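Local coordinates for argonaute protein (Marinitoga piezophila, PDB 5I4A) that cleaves single-stranded DNA targets, and can also target RNA, using short RNA guides that carry a 5'-hydroxyl end, at residues Y271-N275 / Y287-E293; K416-K421 / H610-Y614. All coordinates share one frame; numbering follows the deposited sequence.

Interaction 1. Residues Y271-N275 / Y287-E293; sequences YKFKN and YSFYKNE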
# COMPACT_ATOMS: atom_id res chain seq x y z
N TYR A 271 7.43 8.29 -22.82
CA TYR A 271 6.08 8.80 -23.01
C TYR A 271 5.94 9.39 -24.41
O TYR A 271 6.81 10.12 -24.88
CB TYR A 271 5.75 9.87 -21.97
CG TYR A 271 5.78 9.39 -20.53
CD1 TYR A 271 6.98 9.31 -19.83
CD2 TYR A 271 4.61 9.05 -19.87
CE1 TYR A 271 7.01 8.89 -18.52
CE2 TYR A 271 4.63 8.62 -18.55
CZ TYR A 271 5.83 8.54 -17.88
OH TYR A 271 5.86 8.12 -16.57
N LYS A 272 4.83 9.05 -25.08
CA LYS A 272 4.51 9.59 -26.40
C LYS A 272 3.46 10.69 -26.24
O LYS A 272 2.32 10.41 -25.89
CB LYS A 272 4.01 8.50 -27.34
CG LYS A 272 5.09 7.74 -28.09
CD LYS A 272 4.49 6.78 -29.11
CE LYS A 272 4.41 7.40 -30.50
NZ LYS A 272 3.66 8.69 -30.53
N PHE A 273 3.86 11.93 -26.52
CA PHE A 273 2.94 13.06 -26.54
C PHE A 273 2.55 13.36 -27.99
O PHE A 273 2.82 12.58 -28.90
CB PHE A 273 3.59 14.25 -25.83
CG PHE A 273 4.08 13.93 -24.44
CD1 PHE A 273 3.18 13.66 -23.42
CD2 PHE A 273 5.43 13.88 -24.16
CE1 PHE A 273 3.62 13.35 -22.14
CE2 PHE A 273 5.89 13.58 -22.88
CZ PHE A 273 4.98 13.32 -21.87
N LYS A 274 1.91 14.51 -28.21
CA LYS A 274 1.47 14.84 -29.56
C LYS A 274 2.65 15.21 -30.46
O LYS A 274 2.77 14.70 -31.58
CB LYS A 274 0.45 15.97 -29.53
CG LYS A 274 -0.01 16.43 -30.92
CD LYS A 274 -1.41 17.03 -30.89
CE LYS A 274 -1.61 18.03 -32.01
NZ LYS A 274 -1.01 19.35 -31.68
N ASN A 275 3.53 16.09 -29.99
CA ASN A 275 4.58 16.64 -30.83
C ASN A 275 5.98 16.24 -30.37
O ASN A 275 6.96 16.88 -30.76
CB ASN A 275 4.46 18.16 -30.90
CG ASN A 275 3.05 18.61 -31.25
OD1 ASN A 275 2.44 18.10 -32.19
ND2 ASN A 275 2.53 19.56 -30.49
N TYR A 287 5.16 19.11 -25.41
CA TYR A 287 4.73 18.42 -26.63
C TYR A 287 3.24 18.14 -26.65
O TYR A 287 2.77 17.44 -27.56
CB TYR A 287 5.53 17.13 -26.79
CG TYR A 287 7.02 17.33 -26.66
CD1 TYR A 287 7.75 17.96 -27.66
CD2 TYR A 287 7.70 16.89 -25.53
CE1 TYR A 287 9.11 18.15 -27.54
CE2 TYR A 287 9.07 17.07 -25.40
CZ TYR A 287 9.77 17.71 -26.41
OH TYR A 287 11.13 17.89 -26.30
N SER A 288 2.48 18.64 -25.67
CA SER A 288 1.02 18.63 -25.64
C SER A 288 0.45 17.24 -25.43
O SER A 288 1.15 16.24 -25.61
CB SER A 288 0.47 19.26 -26.93
OG SER A 288 -0.92 19.54 -26.80
N PHE A 289 -0.82 17.17 -25.03
CA PHE A 289 -1.51 15.89 -24.90
C PHE A 289 -1.40 15.09 -26.19
O PHE A 289 -1.51 15.64 -27.28
CB PHE A 289 -3.00 16.09 -24.57
CG PHE A 289 -3.31 16.20 -23.11
CD1 PHE A 289 -2.33 16.55 -22.18
CD2 PHE A 289 -4.59 15.95 -22.65
CE1 PHE A 289 -2.64 16.65 -20.84
CE2 PHE A 289 -4.90 16.04 -21.30
CZ PHE A 289 -3.93 16.39 -20.40
N TYR A 290 -1.19 13.78 -26.05
CA TYR A 290 -1.25 12.89 -27.20
C TYR A 290 -2.54 13.08 -27.98
O TYR A 290 -2.54 13.11 -29.22
CB TYR A 290 -1.10 11.44 -26.74
CG TYR A 290 -1.15 10.40 -27.84
CD1 TYR A 290 -0.11 10.27 -28.75
CD2 TYR A 290 -2.24 9.54 -27.96
CE1 TYR A 290 -0.15 9.32 -29.75
CE2 TYR A 290 -2.29 8.59 -28.96
CZ TYR A 290 -1.24 8.49 -29.86
OH TYR A 290 -1.28 7.54 -30.85
N LYS A 291 -3.66 13.23 -27.27
CA LYS A 291 -4.95 13.48 -27.88
C LYS A 291 -5.71 14.49 -27.03
O LYS A 291 -5.87 14.29 -25.83
CB LYS A 291 -5.76 12.19 -28.01
CG LYS A 291 -7.13 12.36 -28.64
CD LYS A 291 -8.09 11.31 -28.13
CE LYS A 291 -9.04 10.83 -29.21
NZ LYS A 291 -8.74 9.42 -29.60
N ASN A 292 -6.14 15.58 -27.66
CA ASN A 292 -6.97 16.57 -26.98
C ASN A 292 -7.93 17.19 -27.98
O ASN A 292 -8.90 16.55 -28.39
CB ASN A 292 -6.10 17.63 -26.30
CG ASN A 292 -6.85 18.39 -25.21
OD1 ASN A 292 -8.05 18.63 -25.32
ND2 ASN A 292 -6.13 18.77 -24.16
N GLU A 293 -7.65 18.43 -28.40
CA GLU A 293 -8.53 19.20 -29.28
C GLU A 293 -9.93 19.35 -28.69
O GLU A 293 -10.91 19.50 -29.41
CB GLU A 293 -8.62 18.58 -30.69
CG GLU A 293 -7.28 18.24 -31.33
CD GLU A 293 -6.85 16.81 -31.07
OE1 GLU A 293 -5.81 16.61 -30.41
OE2 GLU A 293 -7.57 15.88 -31.51

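Interaction 2. Residues K416-K421 / H610-Y614; sequences KSYVYK and HSTPY. With nucleotides of chain B.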
# COMPACT_ATOMS: atom_id res chain seq x y z
N LYS A 416 -0.28 24.25 -13.14
CA LYS A 416 -0.05 23.34 -14.26
C LYS A 416 -0.60 21.95 -13.96
O LYS A 416 -1.29 21.35 -14.79
CB LYS A 416 1.45 23.28 -14.58
CG LYS A 416 2.02 24.55 -15.17
CD LYS A 416 3.55 24.50 -15.27
CE LYS A 416 4.01 23.61 -16.41
NZ LYS A 416 5.47 23.79 -16.70
N SER A 417 -0.29 21.43 -12.77
CA SER A 417 -0.78 20.12 -12.37
C SER A 417 -2.30 20.08 -12.32
O SER A 417 -2.93 19.10 -12.74
CB SER A 417 -0.21 19.76 -11.00
OG SER A 417 1.19 19.57 -11.09
N TYR A 418 -2.91 21.13 -11.78
CA TYR A 418 -4.36 21.23 -11.70
C TYR A 418 -5.00 21.13 -13.08
O TYR A 418 -5.98 20.40 -13.27
CB TYR A 418 -4.72 22.55 -11.01
CG TYR A 418 -6.15 22.74 -10.58
CD1 TYR A 418 -6.87 21.71 -9.97
CD2 TYR A 418 -6.78 23.97 -10.74
CE1 TYR A 418 -8.18 21.90 -9.56
CE2 TYR A 418 -8.08 24.17 -10.33
CZ TYR A 418 -8.78 23.13 -9.74
OH TYR A 418 -10.08 23.34 -9.34
N VAL A 419 -4.43 21.83 -14.07
CA VAL A 419 -4.96 21.76 -15.43
C VAL A 419 -4.72 20.38 -16.03
O VAL A 419 -5.56 19.86 -16.78
CB VAL A 419 -4.36 22.87 -16.30
CG1 VAL A 419 -4.92 22.80 -17.72
CG2 VAL A 419 -4.63 24.24 -15.70
N TYR A 420 -3.58 19.77 -15.72
CA TYR A 420 -3.32 18.41 -16.18
C TYR A 420 -4.38 17.45 -15.66
O TYR A 420 -4.91 16.62 -16.41
CB TYR A 420 -1.92 17.96 -15.75
CG TYR A 420 -1.58 16.56 -16.19
CD1 TYR A 420 -1.96 15.45 -15.43
CD2 TYR A 420 -0.90 16.33 -17.38
CE1 TYR A 420 -1.67 14.17 -15.84
CE2 TYR A 420 -0.60 15.04 -17.79
CZ TYR A 420 -0.99 13.97 -17.02
OH TYR A 420 -0.69 12.69 -17.42
N LYS A 421 -4.68 17.53 -14.36
CA LYS A 421 -5.70 16.67 -13.77
C LYS A 421 -7.04 16.84 -14.48
O LYS A 421 -7.74 15.85 -14.75
CB LYS A 421 -5.85 16.98 -12.28
CG LYS A 421 -6.97 16.22 -11.60
CD LYS A 421 -7.07 16.55 -10.12
CE LYS A 421 -8.07 15.63 -9.44
NZ LYS A 421 -8.14 15.84 -7.96
N HIS A 610 -0.92 9.14 -15.03
CA HIS A 610 -0.33 9.96 -13.99
C HIS A 610 -1.42 10.79 -13.33
O HIS A 610 -2.33 11.28 -14.00
CB HIS A 610 0.75 10.90 -14.56
CG HIS A 610 2.10 10.27 -14.71
ND1 HIS A 610 3.14 10.50 -13.84
CD2 HIS A 610 2.58 9.41 -15.64
CE1 HIS A 610 4.20 9.81 -14.23
NE2 HIS A 610 3.89 9.14 -15.32
N SER A 611 -1.33 10.93 -12.01
CA SER A 611 -2.17 11.90 -11.32
C SER A 611 -1.71 13.32 -11.64
O SER A 611 -2.52 14.19 -11.97
CB SER A 611 -2.14 11.65 -9.81
OG SER A 611 -2.51 12.82 -9.10
N THR A 612 -0.41 13.53 -11.62
CA THR A 612 0.23 14.75 -12.07
C THR A 612 1.52 14.31 -12.77
O THR A 612 1.97 13.24 -12.55
CB THR A 612 0.57 15.81 -11.03
OG1 THR A 612 1.74 15.42 -10.33
CG2 THR A 612 -0.58 16.06 -10.08
N PRO A 613 2.11 15.13 -13.62
CA PRO A 613 3.37 14.74 -14.27
C PRO A 613 4.57 14.72 -13.33
O PRO A 613 5.63 14.21 -13.73
CB PRO A 613 3.55 15.81 -15.35
CG PRO A 613 2.20 16.39 -15.56
CD PRO A 613 1.52 16.33 -14.24
N TYR A 614 4.44 15.23 -12.11
CA TYR A 614 5.56 15.40 -11.19
C TYR A 614 5.72 14.25 -10.21
O TYR A 614 6.69 14.23 -9.45
CB TYR A 614 5.43 16.73 -10.44
CG TYR A 614 5.33 17.92 -11.38
CD1 TYR A 614 6.42 18.32 -12.13
CD2 TYR A 614 4.14 18.62 -11.52
CE1 TYR A 614 6.34 19.40 -12.99
CE2 TYR A 614 4.05 19.70 -12.38
CZ TYR A 614 5.15 20.09 -13.11
OH TYR A 614 5.07 21.16 -13.97
P U B 3 -5.07 15.98 -6.42
OP1 U B 3 -6.08 15.00 -6.91
OP2 U B 3 -4.95 16.22 -4.96
O5' U B 3 -3.65 15.52 -6.97
C5' U B 3 -2.76 14.81 -6.13
C4' U B 3 -1.38 14.74 -6.75
O4' U B 3 -0.72 16.03 -6.64
C3' U B 3 -0.43 13.77 -6.07
O3' U B 3 -0.60 12.45 -6.54
C2' U B 3 0.94 14.35 -6.40
O2' U B 3 1.32 13.99 -7.72
C1' U B 3 0.65 15.85 -6.37
N1 U B 3 0.93 16.43 -5.03
C2 U B 3 2.24 16.51 -4.61
O2 U B 3 3.20 16.14 -5.28
N3 U B 3 2.41 17.05 -3.36
C4 U B 3 1.42 17.50 -2.51
O4 U B 3 1.74 17.96 -1.41
C5 U B 3 0.09 17.38 -3.02
C6 U B 3 -0.10 16.86 -4.23
P A B 2 -5.31 20.73 -3.22
OP1 A B 2 -4.29 20.24 -2.26
OP2 A B 2 -5.51 22.19 -3.40
O5' A B 2 -4.95 20.10 -4.64
C5' A B 2 -5.78 20.28 -5.77
C4' A B 2 -5.08 19.82 -7.02
O4' A B 2 -3.99 20.73 -7.32
C3' A B 2 -4.42 18.46 -6.93
O3' A B 2 -5.32 17.38 -7.16
C2' A B 2 -3.29 18.56 -7.95
O2' A B 2 -3.79 18.40 -9.27
C1' A B 2 -2.86 20.01 -7.76
N9 A B 2 -1.82 20.13 -6.72
C8 A B 2 -1.97 20.62 -5.44
N7 A B 2 -0.86 20.61 -4.74
C5 A B 2 0.08 20.07 -5.61
C6 A B 2 1.45 19.79 -5.48
N6 A B 2 2.14 20.02 -4.36
N1 A B 2 2.08 19.25 -6.54
C2 A B 2 1.39 19.02 -7.66
N3 A B 2 0.10 19.24 -7.90
C4 A B 2 -0.51 19.77 -6.83
O HOH W 1 -2.27 10.52 -17.26

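Interaction 1. Residues Y271-N275 / Y287-E293
Y287, the last residue of helix 284-287, hands its carbonyl to the turn after strand 271-272 in linker L2: N275 N donates to Y287 O at 2.9 Å. S288 leaves the helix with positive phi (71°), and its carbonyl takes K274 N at 3.2 Å. Packing is tight beside these bonds: K274 CB comes within 3.0 Å of F289 O, F273 CB sits 3.6 Å from Y287 CB, and the buried F273 ring reaches V284. The Y287 ring lies against N275, with CD1 3.4 Å from N275 O. Cut back to an alanine here, Y287 would keep its CB, but N275 O and F273 CD2 would probably lose the ring beside them, leaving a gap. The other flank is looser. Y290, which with K291 faces K430 in a classic beta bulge, lays its ring beside the 272-273 backbone, placed there by its chi1 of 180°, with F273 O at the ring edge in plane. The outer end of K274 trails outward, NZ 5.7 Å from E293 OE1. Main-chain bonds and apolar contact join the loop after strand 271-272 to the end of helix 284-287 and the residue beyond, while K274 and E293 probably add only a weak, long-range attraction.

Interaction 2. Residues K416-K421 / H610-Y614
Y420 turns its ring from Mid helix 412-424 onto the PIWI loop 610-614, where T612 OG1 accepts from Y614 N in an ST turn. A chi1 of 180° carries the ring off the helix and onto the loop. P613 lies over one face in a CH-pi contact, its CG 3.8 Å from the ring centroid and displaced toward the rim, while H610 O meets the edge in plane. Beyond the ring, a water bonded to Y420 OH accepts from H610 N, tying helix to loop. One turn earlier, S417 OG, hydrogen-bonded to F413 O, sits in the plane of the Y614 ring at its edge, 3.1 Å from Y614 CD2. The K416 chain, bent at chi3 (75°), crosses Y614 at about a right angle; its ammonium has a cation-pi partner in F285. On the guide side the extended K421 puts NZ at the RNA backbone, 2.5 Å from OP1 of U3 of chain B, a length too short to be trusted. NZ also bonds L638 O, so PIWI and guide share this Mid lysine. The threonine of the turn meets the ribose of the same nucleotide: T612 OG1 lies 3.0 Å from U3 O2', and either hydroxyl could be the donor.

How the interactions relate
Interaction 1 is partly buried and stays within linker L2, joining the loop after a strand to the end of a helix close by in sequence; interaction 2 is buried and brings Mid and PIWI together beside the guide. Backbone bonds dominate the first, whereas in the second side chains, a water and the RNA do the work. The two touch directly. Y271 OH meets H610 NE2 at 2.6 Å in a probable hydrogen bond, so the strand that opens interaction 1 holds the histidine that opens loop 610-614. F289 packs on Y420, and V284 of helix 284-287 is shared, touching F273 and F289 in one contact and Y420 and P613 in the other.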